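PDB 3A3J: PBP5 from Haemophilus influenzae, which removes the terminal D-alanine from sugar-peptide precursors of the cell wall, acting as a D-alanyl-D-alanine carboxypeptidase of the penicillin-binding protein class. Local coordinates for residues A[40-44]-A[157-161]; A[9-13]-A[24-30]. Residue numbers count along the deposited sequence, not the author numbering.

Contact 1: residues A[40-44]-A[157-161]; sequences MMTSY and IGAHI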
ATOM      1  N   MET A  40       6.254   7.889   2.900  1.00 20.33           N
ATOM      2  CA  MET A  40       5.366   7.171   1.957  1.00 21.76           C
ATOM      3  C   MET A  40       4.070   7.986   1.669  1.00 18.87           C
ATOM      4  O   MET A  40       3.716   8.159   0.534  1.00 18.85           O
ATOM      5  CB  MET A  40       4.971   5.788   2.586  1.00 20.91           C
ATOM      6  CG  MET A  40       6.073   4.731   2.302  1.00 25.39           C
ATOM      7  SD  MET A  40       5.826   3.277   3.275  1.00 31.57           S
ATOM      8  CE  MET A  40       4.066   2.786   3.212  1.00 26.36           C
ATOM      9  N   MET A  41       3.416   8.478   2.714  1.00 18.83           N
ATOM     10  CA  MET A  41       2.236   9.387   2.523  1.00 22.26           C
ATOM     11  C   MET A  41       2.620  10.662   1.770  1.00 21.35           C
ATOM     12  O   MET A  41       2.003  11.056   0.760  1.00 22.37           O
ATOM     13  CB  MET A  41       1.548   9.720   3.861  1.00 22.68           C
ATOM     14  CG  MET A  41       0.155  10.508   3.670  1.00 24.11           C
ATOM     15  SD  MET A  41      -0.931   9.750   2.419  1.00 26.25           S
ATOM     16  CE  MET A  41      -1.770   8.694   3.528  1.00 27.59           C
ATOM     17  N   THR A  42       3.713  11.281   2.198  1.00 23.18           N
ATOM     18  CA  THR A  42       4.226  12.472   1.439  1.00 19.98           C
ATOM     19  C   THR A  42       4.394  12.202  -0.039  1.00 22.38           C
ATOM     20  O   THR A  42       3.990  13.004  -0.902  1.00 21.02           O
ATOM     21  CB  THR A  42       5.590  13.004   2.026  1.00 20.71           C
ATOM     22  OG1 THR A  42       5.412  13.347   3.408  1.00 19.89           O
ATOM     23  CG2 THR A  42       6.070  14.214   1.233  1.00 15.48           C
ATOM     24  N   SER A  43       5.044  11.078  -0.376  1.00 23.68           N
ATOM     25  CA  SER A  43       5.188  10.715  -1.816  1.00 24.56           C
ATOM     26  C   SER A  43       3.850  10.348  -2.476  1.00 22.72           C
ATOM     27  O   SER A  43       3.685  10.512  -3.677  1.00 23.20           O
ATOM     28  CB  SER A  43       6.130   9.487  -1.908  1.00 25.52           C
ATOM     29  OG  SER A  43       7.216   9.748  -0.952  1.00 33.35           O
ATOM     30  N   TYR A  44       2.938   9.778  -1.703  1.00 23.39           N
ATOM     31  CA  TYR A  44       1.570   9.543  -2.207  1.00 23.97           C
ATOM     32  C   TYR A  44       0.943  10.901  -2.687  1.00 24.35           C
ATOM     33  O   TYR A  44       0.634  11.074  -3.890  1.00 25.14           O
ATOM     34  CB  TYR A  44       0.674   8.829  -1.164  1.00 24.51           C
ATOM     35  CG  TYR A  44      -0.666   8.421  -1.822  1.00 23.27           C
ATOM     36  CD1 TYR A  44      -0.779   7.199  -2.515  1.00 25.71           C
ATOM     37  CD2 TYR A  44      -1.750   9.302  -1.869  1.00 21.65           C
ATOM     38  CE1 TYR A  44      -1.985   6.826  -3.175  1.00 28.62           C
ATOM     39  CE2 TYR A  44      -2.970   8.950  -2.507  1.00 25.67           C
ATOM     40  CZ  TYR A  44      -3.076   7.695  -3.143  1.00 27.44           C
ATOM     41  OH  TYR A  44      -4.228   7.312  -3.784  1.00 31.67           O
ATOM     42  N   ILE A 157      -1.267   1.902   3.186  1.00 22.29           N
ATOM     43  CA  ILE A 157      -0.662   3.075   2.442  1.00 22.48           C
ATOM     44  C   ILE A 157       0.250   2.569   1.375  1.00 21.26           C
ATOM     45  O   ILE A 157       0.230   3.038   0.226  1.00 21.85           O
ATOM     46  CB  ILE A 157       0.152   4.097   3.402  1.00 24.08           C
ATOM     47  CG1 ILE A 157      -0.819   4.744   4.393  1.00 25.43           C
ATOM     48  CG2 ILE A 157       0.919   5.093   2.552  1.00 23.96           C
ATOM     49  CD1 ILE A 157      -0.238   5.379   5.669  1.00 27.28           C
ATOM     50  N   GLY A 158       1.046   1.557   1.698  1.00 23.12           N
ATOM     51  CA  GLY A 158       2.027   1.105   0.625  1.00 22.64           C
ATOM     52  C   GLY A 158       1.210   0.451  -0.491  1.00 23.62           C
ATOM     53  O   GLY A 158       1.522   0.583  -1.671  1.00 24.01           O
ATOM     54  N   ALA A 159       0.117  -0.239  -0.171  1.00 23.16           N
ATOM     55  CA  ALA A 159      -0.654  -0.843  -1.354  1.00 23.72           C
ATOM     56  C   ALA A 159      -1.202   0.200  -2.300  1.00 22.77           C
ATOM     57  O   ALA A 159      -1.272   0.022  -3.553  1.00 23.33           O
ATOM     58  CB  ALA A 159      -1.810  -1.737  -0.828  1.00 22.62           C
ATOM     59  N   HIS A 160      -1.597   1.345  -1.716  1.00 24.72           N
ATOM     60  CA  HIS A 160      -2.154   2.460  -2.534  1.00 22.51           C
ATOM     61  C   HIS A 160      -1.101   3.076  -3.389  1.00 23.29           C
ATOM     62  O   HIS A 160      -1.351   3.439  -4.523  1.00 23.03           O
ATOM     63  CB  HIS A 160      -2.736   3.553  -1.636  1.00 23.59           C
ATOM     64  CG  HIS A 160      -4.186   3.334  -1.307  1.00 21.50           C
ATOM     65  ND1 HIS A 160      -5.179   3.448  -2.258  1.00 23.95           N
ATOM     66  CD2 HIS A 160      -4.799   2.960  -0.160  1.00 23.47           C
ATOM     67  CE1 HIS A 160      -6.358   3.214  -1.690  1.00 21.63           C
ATOM     68  NE2 HIS A 160      -6.156   2.876  -0.421  1.00 22.72           N
ATOM     69  N   ILE A 161       0.112   3.246  -2.844  1.00 23.54           N
ATOM     70  CA  ILE A 161       1.193   3.656  -3.748  1.00 23.54           C
ATOM     71  C   ILE A 161       1.414   2.670  -4.885  1.00 23.33           C
ATOM     72  O   ILE A 161       1.549   3.046  -6.065  1.00 24.51           O
ATOM     73  CB  ILE A 161       2.589   3.772  -2.942  1.00 24.05           C
ATOM     74  CG1 ILE A 161       2.513   4.898  -1.851  1.00 23.55           C
ATOM     75  CG2 ILE A 161       3.732   3.984  -3.920  1.00 21.07           C
ATOM     76  CD1 ILE A 161       3.426   4.686  -0.649  1.00 26.07           C
TER
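Helices 38-51 and 151-164 run the same way here: their axes over these short segments approach to 9.9 Å and diverge by 32°. Most of the contact is apolar. M40 curls its thioether over the start of 157-161, so that CE of M40 lies 4.0 Å from CG2 of I157 and 3.6 Å from N of G158; a CB on G158 would be only 3.5 Å from CE of M40, so the glycine makes this close approach easier. I161 enters the same seam from one turn later, its CD1 3.8 Å from CB of M40, while CE of M41 reaches CG1 of I157 at 4.2 Å.

Y44 makes the aromatic part. The edge of its ring lies toward the backbone N of I161, with CD1 of Y44 4.1 Å from CG1 of I161; CE1 of Y44 comes within 3.7 Å of CB of H160. F129 stacks on the H160 ring and meets Y44 edge-to-face.

Beyond the two segments, the Y44 hydroxyl and ND1 of H160 both hydrogen-bond to OD2 of D164, at the end of helix 151-164.

Within 40-44 and 157-161 the contact is van der Waals packing; the polar tie between the helices is Y44 to D164. M40 follows K39, the probable proton acceptor, and its side chain nears K202, the likely substrate-binding lysine; this greasy packing therefore adjoins the catalytic site.

Contact 2: residues A[9-13]-A[24-30]; sequences AQTYV and TALNPDQ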
ATOM      1  N   ALA A   9       9.977  -8.306  16.608  1.00 37.79           N
ATOM      2  CA  ALA A   9       9.505  -6.957  16.267  1.00 37.17           C
ATOM      3  C   ALA A   9       8.350  -6.635  17.157  1.00 36.09           C
ATOM      4  O   ALA A   9       7.599  -7.520  17.525  1.00 36.36           O
ATOM      5  CB  ALA A   9       9.071  -6.890  14.846  1.00 35.42           C
ATOM      6  N   GLN A  10       8.167  -5.368  17.484  1.00 34.91           N
ATOM      7  CA  GLN A  10       7.112  -5.015  18.406  1.00 33.80           C
ATOM      8  C   GLN A  10       5.782  -5.228  17.731  1.00 33.25           C
ATOM      9  O   GLN A  10       4.827  -5.646  18.369  1.00 34.47           O
ATOM     10  CB  GLN A  10       7.263  -3.567  18.850  1.00 35.12           C
ATOM     11  CG  GLN A  10       8.496  -3.272  19.687  1.00 36.41           C
ATOM     12  CD  GLN A  10       8.349  -1.907  20.434  1.00 39.32           C
ATOM     13  OE1 GLN A  10       7.418  -1.144  20.183  1.00 42.67           O
ATOM     14  NE2 GLN A  10       9.272  -1.613  21.324  1.00 39.79           N
ATOM     15  N   THR A  11       5.728  -5.013  16.417  1.00 30.74           N
ATOM     16  CA  THR A  11       4.483  -4.974  15.690  1.00 29.47           C
ATOM     17  C   THR A  11       4.862  -5.397  14.297  1.00 28.93           C
ATOM     18  O   THR A  11       5.988  -5.122  13.902  1.00 28.86           O
ATOM     19  CB  THR A  11       4.045  -3.466  15.583  1.00 30.27           C
ATOM     20  OG1 THR A  11       3.365  -3.058  16.765  1.00 33.80           O
ATOM     21  CG2 THR A  11       3.284  -3.190  14.413  1.00 25.68           C
ATOM     22  N   TYR A  12       3.944  -6.023  13.545  1.00 28.19           N
ATOM     23  CA  TYR A  12       4.165  -6.344  12.171  1.00 29.24           C
ATOM     24  C   TYR A  12       2.927  -6.857  11.475  1.00 30.12           C
ATOM     25  O   TYR A  12       1.957  -7.300  12.100  1.00 31.29           O
ATOM     26  CB  TYR A  12       5.254  -7.417  12.056  1.00 31.05           C
ATOM     27  CG  TYR A  12       4.934  -8.803  12.646  1.00 32.57           C
ATOM     28  CD1 TYR A  12       4.233  -9.775  11.916  1.00 35.01           C
ATOM     29  CD2 TYR A  12       5.376  -9.129  13.887  1.00 29.71           C
ATOM     30  CE1 TYR A  12       3.989 -11.067  12.468  1.00 35.08           C
ATOM     31  CE2 TYR A  12       5.175 -10.335  14.406  1.00 35.97           C
ATOM     32  CZ  TYR A  12       4.494 -11.313  13.722  1.00 37.41           C
ATOM     33  OH  TYR A  12       4.316 -12.511  14.374  1.00 41.50           O
ATOM     34  N   VAL A  13       2.946  -6.847  10.168  1.00 30.02           N
ATOM     35  CA  VAL A  13       1.806  -7.359   9.479  1.00 31.53           C
ATOM     36  C   VAL A  13       2.379  -7.910   8.189  1.00 30.94           C
ATOM     37  O   VAL A  13       3.405  -7.389   7.713  1.00 28.61           O
ATOM     38  CB  VAL A  13       0.759  -6.236   9.172  1.00 33.39           C
ATOM     39  CG1 VAL A  13       1.050  -5.599   7.856  1.00 32.78           C
ATOM     40  CG2 VAL A  13      -0.606  -6.820   9.069  1.00 37.93           C
ATOM     41  N   THR A  24      -0.421 -13.036   8.414  1.00 40.01           N
ATOM     42  CA  THR A  24      -0.004 -13.178   9.828  1.00 38.12           C
ATOM     43  C   THR A  24       0.153 -11.748  10.420  1.00 37.75           C
ATOM     44  O   THR A  24       0.192 -10.837   9.653  1.00 37.16           O
ATOM     45  CB  THR A  24       1.282 -14.084   9.995  1.00 38.08           C
ATOM     46  OG1 THR A  24       1.509 -14.276  11.374  1.00 40.21           O
ATOM     47  CG2 THR A  24       2.588 -13.480   9.409  1.00 37.39           C
ATOM     48  N   ALA A  25       0.126 -11.547  11.750  1.00 36.92           N
ATOM     49  CA  ALA A  25       0.207 -10.207  12.328  1.00 36.16           C
ATOM     50  C   ALA A  25       0.507 -10.272  13.830  1.00 35.54           C
ATOM     51  O   ALA A  25       0.195 -11.257  14.485  1.00 36.33           O
ATOM     52  CB  ALA A  25      -1.099  -9.406  12.070  1.00 35.01           C
ATOM     53  N   LEU A  26       1.129  -9.225  14.362  1.00 34.32           N
ATOM     54  CA  LEU A  26       1.280  -9.011  15.799  1.00 33.93           C
ATOM     55  C   LEU A  26       1.000  -7.516  16.055  1.00 34.04           C
ATOM     56  O   LEU A  26       1.654  -6.672  15.453  1.00 34.84           O
ATOM     57  CB  LEU A  26       2.699  -9.380  16.242  1.00 33.10           C
ATOM     58  CG  LEU A  26       3.007  -8.998  17.686  1.00 34.39           C
ATOM     59  CD1 LEU A  26       2.035  -9.769  18.615  1.00 36.73           C
ATOM     60  CD2 LEU A  26       4.441  -9.224  18.080  1.00 33.68           C
ATOM     61  N   ASN A  27      -0.001  -7.200  16.886  1.00 34.93           N
ATOM     62  CA  ASN A  27      -0.466  -5.836  17.183  1.00 34.06           C
ATOM     63  C   ASN A  27      -0.548  -4.963  15.946  1.00 32.71           C
ATOM     64  O   ASN A  27       0.044  -3.912  15.909  1.00 33.03           O
ATOM     65  CB  ASN A  27       0.483  -5.150  18.153  1.00 35.21           C
ATOM     66  CG  ASN A  27       0.713  -5.954  19.376  1.00 38.90           C
ATOM     67  OD1 ASN A  27      -0.229  -6.438  19.972  1.00 41.09           O
ATOM     68  ND2 ASN A  27       1.978  -6.110  19.778  1.00 41.69           N
ATOM     69  N   PRO A  28      -1.300  -5.401  14.948  1.00 32.17           N
ATOM     70  CA  PRO A  28      -1.291  -4.720  13.680  1.00 31.50           C
ATOM     71  C   PRO A  28      -1.859  -3.296  13.780  1.00 32.47           C
ATOM     72  O   PRO A  28      -1.627  -2.495  12.869  1.00 32.24           O
ATOM     73  CB  PRO A  28      -2.224  -5.586  12.798  1.00 30.61           C
ATOM     74  CG  PRO A  28      -3.058  -6.415  13.769  1.00 31.96           C
ATOM     75  CD  PRO A  28      -2.198  -6.590  14.999  1.00 31.48           C
ATOM     76  N   ASP A  29      -2.682  -3.042  14.813  1.00 33.35           N
ATOM     77  CA  ASP A  29      -3.434  -1.781  14.976  1.00 32.81           C
ATOM     78  C   ASP A  29      -2.840  -1.002  16.141  1.00 33.28           C
ATOM     79  O   ASP A  29      -3.233   0.107  16.417  1.00 32.03           O
ATOM     80  CB  ASP A  29      -4.938  -2.012  15.224  1.00 33.24           C
ATOM     81  CG  ASP A  29      -5.622  -2.714  14.066  1.00 32.19           C
ATOM     82  OD1 ASP A  29      -5.503  -2.248  12.903  1.00 29.67           O
ATOM     83  OD2 ASP A  29      -6.288  -3.764  14.316  1.00 35.14           O
ATOM     84  N   GLN A  30      -1.822  -1.537  16.790  1.00 34.61           N
ATOM     85  CA  GLN A  30      -1.149  -0.734  17.829  1.00 36.05           C
ATOM     86  C   GLN A  30      -0.422   0.505  17.237  1.00 35.90           C
ATOM     87  O   GLN A  30       0.244   0.426  16.194  1.00 35.10           O
ATOM     88  CB  GLN A  30      -0.197  -1.584  18.620  1.00 36.50           C
ATOM     89  CG  GLN A  30       0.491  -0.845  19.743  1.00 40.50           C
ATOM     90  CD  GLN A  30       1.696  -1.636  20.204  1.00 42.38           C
ATOM     91  OE1 GLN A  30       2.820  -1.151  20.171  1.00 45.73           O
ATOM     92  NE2 GLN A  30       1.472  -2.882  20.550  1.00 43.76           N
TER
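Y12 and L26 form an antiparallel hydrogen-bonded pair with both bonds made: Y12 N gives to L26 O and L26 N gives to Y12 O, each at 3.1 Å. The same two carbonyls take CA-H...O contacts, from T11 CA to L26 O (3.3 Å) and from A25 CA to Y12 O (3.4 Å). N27 ND2 donates to Q10 O at 3.2 Å, and a type I turn, N27 to Q30, closes with Q30 N on N27 O at 3.1 Å. Q10 OE1 accepts from Q32 NE2, D29 OD1 forms a salt bridge with R152 NE, and the T24 backbone bonds to L14. The Y12 ring lies with one face over L26, whereas V13 packs on A25 and P28.

On its other edge, strand 11-16 bonds to strand 224-232, through T11 with M230 and V13 with V228; Q10 and T11 opposite M230 make a classic beta bulge. Strand 25-26 thus borders the five-stranded antiparallel sheet, with Y12 on L245 of helix 235-252 and V13 on A155 of helix 151-164.

Overall arrangement
Contact 2 comes first along the chain and is complete before contact 1 opens; strand 25-26 leads directly to helix 38-51 as the next regular element. The centres of the two contacts lie about 19 Å apart, and their nearest atoms, about 9 Å apart, do not touch. Helix 151-164 joins them: its 157-161 part packs on helix 38-51, while its first turns lie against the sheet strand of contact 2. Contact 2 thus belongs to the five-stranded sheet and contact 1 to the helical part of the same carboxypeptidase domain. In this beta-lactamase-like fold the active site lies between those parts, with the probable nucleophile S36 just ahead of helix 38-51 and K202 on strand 197-206.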